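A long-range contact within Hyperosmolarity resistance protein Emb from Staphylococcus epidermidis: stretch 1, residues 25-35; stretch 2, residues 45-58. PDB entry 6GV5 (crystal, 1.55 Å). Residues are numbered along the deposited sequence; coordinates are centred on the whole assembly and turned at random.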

ATOM      1  N   PRO A  25       6.380   8.017  -4.662  1.00 29.02           N
ATOM      2  CA  PRO A  25       6.667   7.296  -5.912  1.00 30.88           C
ATOM      3  C   PRO A  25       5.449   6.613  -6.509  1.00 29.90           C
ATOM      4  O   PRO A  25       5.281   6.618  -7.733  1.00 28.89           O
ATOM      5  CB  PRO A  25       7.748   6.286  -5.490  1.00 33.26           C
ATOM      6  CG  PRO A  25       8.400   6.913  -4.322  1.00 34.11           C
ATOM      7  CD  PRO A  25       7.315   7.650  -3.581  1.00 30.45           C
ATOM      8  N   GLN A  26       4.585   6.025  -5.672  1.00 27.64           N
ATOM      9  CA  GLN A  26       3.388   5.376  -6.186  1.00 24.57           C
ATOM     10  C   GLN A  26       2.431   6.390  -6.798  1.00 25.89           C
ATOM     11  O   GLN A  26       1.816   6.122  -7.832  1.00 26.39           O
ATOM     12  CB  GLN A  26       2.681   4.612  -5.065  1.00 22.91           C
ATOM     13  CG  GLN A  26       3.332   3.302  -4.696  1.00 28.65           C
ATOM     14  CD  GLN A  26       2.678   2.678  -3.488  1.00 24.97           C
ATOM     15  OE1 GLN A  26       2.288   3.380  -2.552  1.00 23.70           O
ATOM     16  NE2 GLN A  26       2.545   1.356  -3.502  1.00 27.05           N
ATOM     17  N   LYS A  27       2.268   7.543  -6.154  1.00 24.87           N
ATOM     18  CA  LYS A  27       1.407   8.584  -6.709  1.00 26.04           C
ATOM     19  C   LYS A  27       1.901   9.020  -8.080  1.00 32.27           C
ATOM     20  O   LYS A  27       1.117   9.166  -9.022  1.00 29.88           O
ATOM     21  CB  LYS A  27       1.350   9.773  -5.756  1.00 27.02           C
ATOM     22  CG  LYS A  27       0.614   9.497  -4.453  1.00 25.65           C
ATOM     23  CD  LYS A  27       0.698  10.674  -3.510  1.00 30.73           C
ATOM     24  CE  LYS A  27      -0.140  10.461  -2.265  1.00 32.28           C
ATOM     25  NZ  LYS A  27      -0.036  11.623  -1.339  1.00 35.38           N
ATOM     26  N   GLN A  28       3.213   9.234  -8.214  1.00 31.83           N
ATOM     27  CA  GLN A  28       3.741   9.682  -9.498  1.00 32.20           C
ATOM     28  C   GLN A  28       3.503   8.651 -10.588  1.00 31.96           C
ATOM     29  O   GLN A  28       3.105   9.004 -11.704  1.00 33.80           O
ATOM     30  CB  GLN A  28       5.229   9.995  -9.367  1.00 37.07           C
ATOM     31  CG  GLN A  28       5.476  11.328  -8.723  1.00 47.17           C
ATOM     32  CD  GLN A  28       6.921  11.740  -8.779  1.00 50.77           C
ATOM     33  OE1 GLN A  28       7.743  11.091  -9.430  1.00 50.65           O
ATOM     34  NE2 GLN A  28       7.247  12.829  -8.096  1.00 56.67           N
ATOM     35  N   ALA A  29       3.735   7.373 -10.286  1.00 28.26           N
ATOM     36  CA  ALA A  29       3.499   6.333 -11.272  1.00 28.54           C
ATOM     37  C   ALA A  29       2.037   6.314 -11.701  1.00 32.12           C
ATOM     38  O   ALA A  29       1.730   6.105 -12.878  1.00 31.91           O
ATOM     39  CB  ALA A  29       3.917   4.974 -10.708  1.00 32.36           C
ATOM     40  N   LEU A  30       1.121   6.538 -10.753  1.00 28.41           N
ATOM     41  CA  LEU A  30      -0.305   6.513 -11.066  1.00 30.12           C
ATOM     42  C   LEU A  30      -0.744   7.766 -11.812  1.00 31.82           C
ATOM     43  O   LEU A  30      -1.573   7.682 -12.727  1.00 31.05           O
ATOM     44  CB  LEU A  30      -1.115   6.344  -9.779  1.00 30.35           C
ATOM     45  CG  LEU A  30      -1.098   4.926  -9.207  1.00 30.20           C
ATOM     46  CD1 LEU A  30      -1.556   4.933  -7.758  1.00 29.56           C
ATOM     47  CD2 LEU A  30      -1.978   4.006 -10.023  1.00 35.13           C
ATOM     48  N   GLU A  31      -0.209   8.931 -11.438  1.00 33.27           N
ATOM     49  CA  GLU A  31      -0.499  10.144 -12.197  1.00 34.98           C
ATOM     50  C   GLU A  31      -0.058   9.994 -13.646  1.00 36.90           C
ATOM     51  O   GLU A  31      -0.757  10.431 -14.568  1.00 33.05           O
ATOM     52  CB  GLU A  31       0.180  11.344 -11.538  1.00 37.08           C
ATOM     53  CG  GLU A  31      -0.404  11.703 -10.177  1.00 40.50           C
ATOM     54  CD  GLU A  31       0.480  12.638  -9.364  1.00 50.45           C
ATOM     55  OE1 GLU A  31       1.542  13.056  -9.870  1.00 52.65           O
ATOM     56  OE2 GLU A  31       0.109  12.949  -8.210  1.00 51.85           O
ATOM     57  N   ASN A  32       1.097   9.362 -13.871  1.00 36.76           N
ATOM     58  CA  ASN A  32       1.556   9.119 -15.233  1.00 37.75           C
ATOM     59  C   ASN A  32       0.611   8.180 -15.972  1.00 38.15           C
ATOM     60  O   ASN A  32       0.317   8.386 -17.154  1.00 38.08           O
ATOM     61  CB  ASN A  32       2.968   8.540 -15.207  1.00 38.93           C
ATOM     62  CG  ASN A  32       3.544   8.360 -16.586  1.00 41.96           C
ATOM     63  OD1 ASN A  32       3.397   9.227 -17.450  1.00 47.62           O
ATOM     64  ND2 ASN A  32       4.192   7.226 -16.814  1.00 45.07           N
ATOM     65  N   ILE A  33       0.133   7.138 -15.293  1.00 33.33           N
ATOM     66  CA  ILE A  33      -0.841   6.237 -15.895  1.00 35.34           C
ATOM     67  C   ILE A  33      -2.106   7.000 -16.264  1.00 36.11           C
ATOM     68  O   ILE A  33      -2.656   6.821 -17.358  1.00 38.54           O
ATOM     69  CB  ILE A  33      -1.137   5.066 -14.939  1.00 39.26           C
ATOM     70  CG1 ILE A  33       0.114   4.193 -14.775  1.00 40.00           C
ATOM     71  CG2 ILE A  33      -2.308   4.239 -15.449  1.00 35.90           C
ATOM     72  CD1 ILE A  33       0.047   3.227 -13.609  1.00 38.30           C
ATOM     73  N   ILE A  34      -2.584   7.862 -15.363  1.00 34.43           N
ATOM     74  CA  ILE A  34      -3.769   8.669 -15.651  1.00 35.18           C
ATOM     75  C   ILE A  34      -3.551   9.480 -16.923  1.00 36.19           C
ATOM     76  O   ILE A  34      -4.402   9.511 -17.820  1.00 33.72           O
ATOM     77  CB  ILE A  34      -4.099   9.584 -14.460  1.00 32.91           C
ATOM     78  CG1 ILE A  34      -4.592   8.783 -13.247  1.00 32.44           C
ATOM     79  CG2 ILE A  34      -5.138  10.631 -14.854  1.00 33.14           C
ATOM     80  CD1 ILE A  34      -5.932   8.110 -13.436  1.00 32.26           C
ATOM     81  N   ASN A  35      -2.399  10.150 -17.018  1.00 35.41           N
ATOM     82  CA  ASN A  35      -2.156  11.046 -18.144  1.00 36.85           C
ATOM     83  C   ASN A  35      -2.158  10.310 -19.475  1.00 37.08           C
ATOM     84  O   ASN A  35      -2.443  10.916 -20.515  1.00 37.95           O
ATOM     85  CB  ASN A  35      -0.821  11.770 -17.962  1.00 33.88           C
ATOM     86  CG  ASN A  35      -0.885  12.860 -16.919  1.00 41.00           C
ATOM     87  OD1 ASN A  35      -1.942  13.441 -16.671  1.00 42.33           O
ATOM     88  ND2 ASN A  35       0.252  13.153 -16.304  1.00 43.58           N
ATOM     89  N   LYS A  45     -11.390   3.841 -14.390  1.00 32.52           N
ATOM     90  CA  LYS A  45     -10.886   2.530 -13.995  1.00 31.18           C
ATOM     91  C   LYS A  45      -9.566   2.668 -13.250  1.00 31.84           C
ATOM     92  O   LYS A  45      -9.350   2.038 -12.207  1.00 31.23           O
ATOM     93  CB  LYS A  45     -10.698   1.638 -15.222  1.00 34.33           C
ATOM     94  CG  LYS A  45     -11.970   1.294 -15.974  1.00 42.85           C
ATOM     95  CD  LYS A  45     -11.639   0.573 -17.279  1.00 53.35           C
ATOM     96  CE  LYS A  45     -12.858   0.453 -18.184  1.00 57.87           C
ATOM     97  NZ  LYS A  45     -12.487  -0.016 -19.551  1.00 60.86           N
ATOM     98  N   GLN A  46      -8.660   3.491 -13.781  1.00 30.52           N
ATOM     99  CA  GLN A  46      -7.359   3.663 -13.144  1.00 31.59           C
ATOM    100  C   GLN A  46      -7.482   4.401 -11.817  1.00 28.14           C
ATOM    101  O   GLN A  46      -6.734   4.103 -10.878  1.00 26.97           O
ATOM    102  CB  GLN A  46      -6.412   4.398 -14.092  1.00 31.62           C
ATOM    103  CG  GLN A  46      -6.032   3.586 -15.320  1.00 33.94           C
ATOM    104  CD  GLN A  46      -5.341   2.284 -14.959  1.00 40.50           C
ATOM    105  OE1 GLN A  46      -4.643   2.202 -13.945  1.00 40.45           O
ATOM    106  NE2 GLN A  46      -5.537   1.257 -15.780  1.00 40.09           N
ATOM    107  N   LEU A  47      -8.413   5.354 -11.712  1.00 25.95           N
ATOM    108  CA  LEU A  47      -8.638   6.021 -10.433  1.00 24.30           C
ATOM    109  C   LEU A  47      -9.215   5.050  -9.412  1.00 27.74           C
ATOM    110  O   LEU A  47      -8.843   5.088  -8.234  1.00 26.70           O
ATOM    111  CB  LEU A  47      -9.570   7.217 -10.622  1.00 25.57           C
ATOM    112  CG  LEU A  47      -9.945   7.972  -9.348  1.00 28.96           C
ATOM    113  CD1 LEU A  47      -8.716   8.586  -8.674  1.00 28.61           C
ATOM    114  CD2 LEU A  47     -10.978   9.049  -9.657  1.00 32.63           C
ATOM    115  N   SER A  48     -10.138   4.184  -9.841  1.00 27.00           N
ATOM    116  CA  SER A  48     -10.658   3.156  -8.944  1.00 28.31           C
ATOM    117  C   SER A  48      -9.534   2.253  -8.452  1.00 28.39           C
ATOM    118  O   SER A  48      -9.472   1.912  -7.262  1.00 28.68           O
ATOM    119  CB  SER A  48     -11.735   2.341  -9.660  1.00 31.71           C
ATOM    120  OG  SER A  48     -12.257   1.321  -8.820  1.00 39.22           O
ATOM    121  N   HIS A  49      -8.625   1.869  -9.350  1.00 28.83           N
ATOM    122  CA  HIS A  49      -7.470   1.068  -8.955  1.00 30.79           C
ATOM    123  C   HIS A  49      -6.596   1.816  -7.960  1.00 30.63           C
ATOM    124  O   HIS A  49      -6.132   1.234  -6.969  1.00 28.45           O
ATOM    125  CB  HIS A  49      -6.673   0.683 -10.204  1.00 35.52           C
ATOM    126  CG  HIS A  49      -5.235   0.357  -9.939  1.00 41.77           C
ATOM    127  ND1 HIS A  49      -4.202   0.951 -10.631  1.00 48.02           N
ATOM    128  CD2 HIS A  49      -4.659  -0.509  -9.074  1.00 44.61           C
ATOM    129  CE1 HIS A  49      -3.049   0.472 -10.196  1.00 52.11           C
ATOM    130  NE2 HIS A  49      -3.299  -0.415  -9.251  1.00 50.90           N
ATOM    131  N   ALA A  50      -6.363   3.108  -8.199  1.00 27.57           N
ATOM    132  CA  ALA A  50      -5.551   3.894  -7.276  1.00 25.81           C
ATOM    133  C   ALA A  50      -6.203   3.971  -5.902  1.00 26.37           C
ATOM    134  O   ALA A  50      -5.517   3.910  -4.877  1.00 23.93           O
ATOM    135  CB  ALA A  50      -5.330   5.299  -7.836  1.00 27.26           C
ATOM    136  N   LYS A  51      -7.529   4.122  -5.857  1.00 24.75           N
ATOM    137  CA  LYS A  51      -8.207   4.197  -4.572  1.00 23.39           C
ATOM    138  C   LYS A  51      -8.085   2.886  -3.815  1.00 24.85           C
ATOM    139  O   LYS A  51      -7.922   2.877  -2.587  1.00 26.07           O
ATOM    140  CB  LYS A  51      -9.681   4.564  -4.778  1.00 27.95           C
ATOM    141  CG  LYS A  51      -9.892   6.031  -5.093  1.00 31.77           C
ATOM    142  CD  LYS A  51     -11.363   6.368  -5.280  1.00 34.62           C
ATOM    143  CE  LYS A  51     -11.538   7.833  -5.660  1.00 45.06           C
ATOM    144  NZ  LYS A  51     -12.930   8.147  -6.092  1.00 49.99           N
ATOM    145  N   PHE A  52      -8.171   1.762  -4.525  1.00 23.73           N
ATOM    146  CA  PHE A  52      -8.045   0.470  -3.862  1.00 26.39           C
ATOM    147  C   PHE A  52      -6.619   0.259  -3.374  1.00 25.07           C
ATOM    148  O   PHE A  52      -6.393  -0.155  -2.228  1.00 25.79           O
ATOM    149  CB  PHE A  52      -8.464  -0.650  -4.808  1.00 28.61           C
ATOM    150  CG  PHE A  52      -8.306  -2.024  -4.217  1.00 32.68           C
ATOM    151  CD1 PHE A  52      -9.141  -2.452  -3.201  1.00 35.75           C
ATOM    152  CD2 PHE A  52      -7.324  -2.880  -4.675  1.00 34.23           C
ATOM    153  CE1 PHE A  52      -8.996  -3.713  -2.650  1.00 39.99           C
ATOM    154  CE2 PHE A  52      -7.177  -4.141  -4.132  1.00 36.68           C
ATOM    155  CZ  PHE A  52      -8.013  -4.558  -3.121  1.00 39.11           C
ATOM    156  N   LEU A  53      -5.643   0.557  -4.232  1.00 25.10           N
ATOM    157  CA  LEU A  53      -4.246   0.470  -3.828  1.00 24.23           C
ATOM    158  C   LEU A  53      -3.971   1.367  -2.629  1.00 24.59           C
ATOM    159  O   LEU A  53      -3.232   0.984  -1.711  1.00 23.52           O
ATOM    160  CB  LEU A  53      -3.347   0.849  -5.003  1.00 27.63           C
ATOM    161  CG  LEU A  53      -1.844   0.734  -4.763  1.00 30.91           C
ATOM    162  CD1 LEU A  53      -1.427  -0.715  -4.610  1.00 31.78           C
ATOM    163  CD2 LEU A  53      -1.084   1.401  -5.900  1.00 32.51           C
ATOM    164  N   ASN A  54      -4.574   2.555  -2.603  1.00 21.90           N
ATOM    165  CA  ASN A  54      -4.377   3.448  -1.472  1.00 22.06           C
ATOM    166  C   ASN A  54      -4.863   2.814  -0.178  1.00 23.32           C
ATOM    167  O   ASN A  54      -4.199   2.919   0.856  1.00 20.30           O
ATOM    168  CB  ASN A  54      -5.091   4.778  -1.713  1.00 23.52           C
ATOM    169  CG  ASN A  54      -4.907   5.735  -0.566  1.00 26.33           C
ATOM    170  OD1 ASN A  54      -3.785   6.137  -0.253  1.00 24.76           O
ATOM    171  ND2 ASN A  54      -6.004   6.092   0.085  1.00 28.28           N
ATOM    172  N   GLY A  55      -6.022   2.154  -0.206  1.00 22.36           N
ATOM    173  CA  GLY A  55      -6.508   1.497   0.996  1.00 23.82           C
ATOM    174  C   GLY A  55      -5.592   0.384   1.458  1.00 21.67           C
ATOM    175  O   GLY A  55      -5.380   0.195   2.664  1.00 23.52           O
ATOM    176  N   LYS A  56      -5.026  -0.364   0.509  1.00 22.25           N
ATOM    177  CA  LYS A  56      -4.138  -1.456   0.878  1.00 22.24           C
ATOM    178  C   LYS A  56      -2.838  -0.910   1.446  1.00 19.47           C
ATOM    179  O   LYS A  56      -2.273  -1.480   2.391  1.00 21.09           O
ATOM    180  CB  LYS A  56      -3.857  -2.341  -0.329  1.00 22.96           C
ATOM    181  CG  LYS A  56      -5.065  -3.167  -0.766  1.00 26.22           C
ATOM    182  CD  LYS A  56      -5.430  -4.184   0.303  1.00 33.58           C
ATOM    183  CE  LYS A  56      -6.638  -5.021  -0.099  1.00 45.01           C
ATOM    184  NZ  LYS A  56      -7.057  -5.929   1.007  1.00 68.10           N
ATOM    185  N   MET A  57      -2.353   0.202   0.888  1.00 20.25           N
ATOM    186  CA  MET A  57      -1.142   0.814   1.413  1.00 19.87           C
ATOM    187  C   MET A  57      -1.376   1.385   2.808  1.00 19.55           C
ATOM    188  O   MET A  57      -0.481   1.347   3.657  1.00 20.21           O
ATOM    189  CB  MET A  57      -0.634   1.898   0.467  1.00 18.62           C
ATOM    190  CG  MET A  57       0.042   1.339  -0.764  1.00 20.51           C
ATOM    191  SD  MET A  57       1.462   0.295  -0.381  1.00 21.21           S
ATOM    192  CE  MET A  57       2.518   1.505   0.403  1.00 23.33           C
ATOM    193  N   GLU A  58      -2.570   1.940   3.064  1.00 20.06           N
ATOM    194  CA  GLU A  58      -2.927   2.328   4.424  1.00 21.91           C
ATOM    195  C   GLU A  58      -2.848   1.126   5.358  1.00 19.45           C
ATOM    196  O   GLU A  58      -2.298   1.221   6.463  1.00 20.90           O
ATOM    197  CB  GLU A  58      -4.332   2.937   4.456  1.00 23.55           C
ATOM    198  CG  GLU A  58      -4.428   4.316   3.844  1.00 28.43           C
ATOM    199  CD  GLU A  58      -5.835   4.883   3.908  1.00 39.73           C
ATOM    200  OE1 GLU A  58      -6.782   4.096   4.125  1.00 40.90           O
ATOM    201  OE2 GLU A  58      -5.991   6.112   3.746  1.00 48.83           O
TER

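Both stretches are helical throughout and pack as a nearly antiparallel pair: their N-to-C directions differ by 167°, and the axes approach to 10.0 Å. Regular i to i+4 backbone hydrogen bonds run within each helix, such as Ile34 N to Leu30 O (2.8 Å) and Asn54 N to Ala50 O (2.8 Å); no backbone hydrogen bond crosses between them, and the contact is made mostly by side chains. The register is set by Leu30 opposite Ala50, with CA atoms 7.0 Å apart, and by Ile34 opposite Gln46, with CA atoms 6.7 Å apart. Because the chains run in opposite senses, a step of four residues forward along the first helix matches four backward along the second. Contact residues recur at three- and four-residue intervals, and the pair buries 409 Å² in all.

Leu30 lies at the centre of the interface. Its CD1 sits 3.8 Å from Ala50 CB and 4.0 Å from Leu53 CD2, an apolar cluster in which the short alanine side chain lies beside the leucine methyl. Its other methyl, CD2, comes within 3.7 Å of His49 CE1, meeting the imidazole ring obliquely.

Toward the C-terminal end of the first stretch, Gln46 meets two isoleucines, Ile33 and Ile34. Its aliphatic CB is 3.8 Å from Ile34 CD1, and its amide OE1 is 3.4 Å from Ile33 CG2, a van der Waals contact, since a methyl group offers no conventional donor. Although the CA-to-CB bond of Ile34 points sideways, the end of its side chain comes nearer the second helix.

At the other end, Gln26 supplies the sole hydrogen bond across the pair. Its NE2 donates to Met57 SD at 3.5 Å with an N-H...S angle of 161°; the alignment is good, but the bond is weak, as expected of a thioether, a poorer acceptor than oxygen.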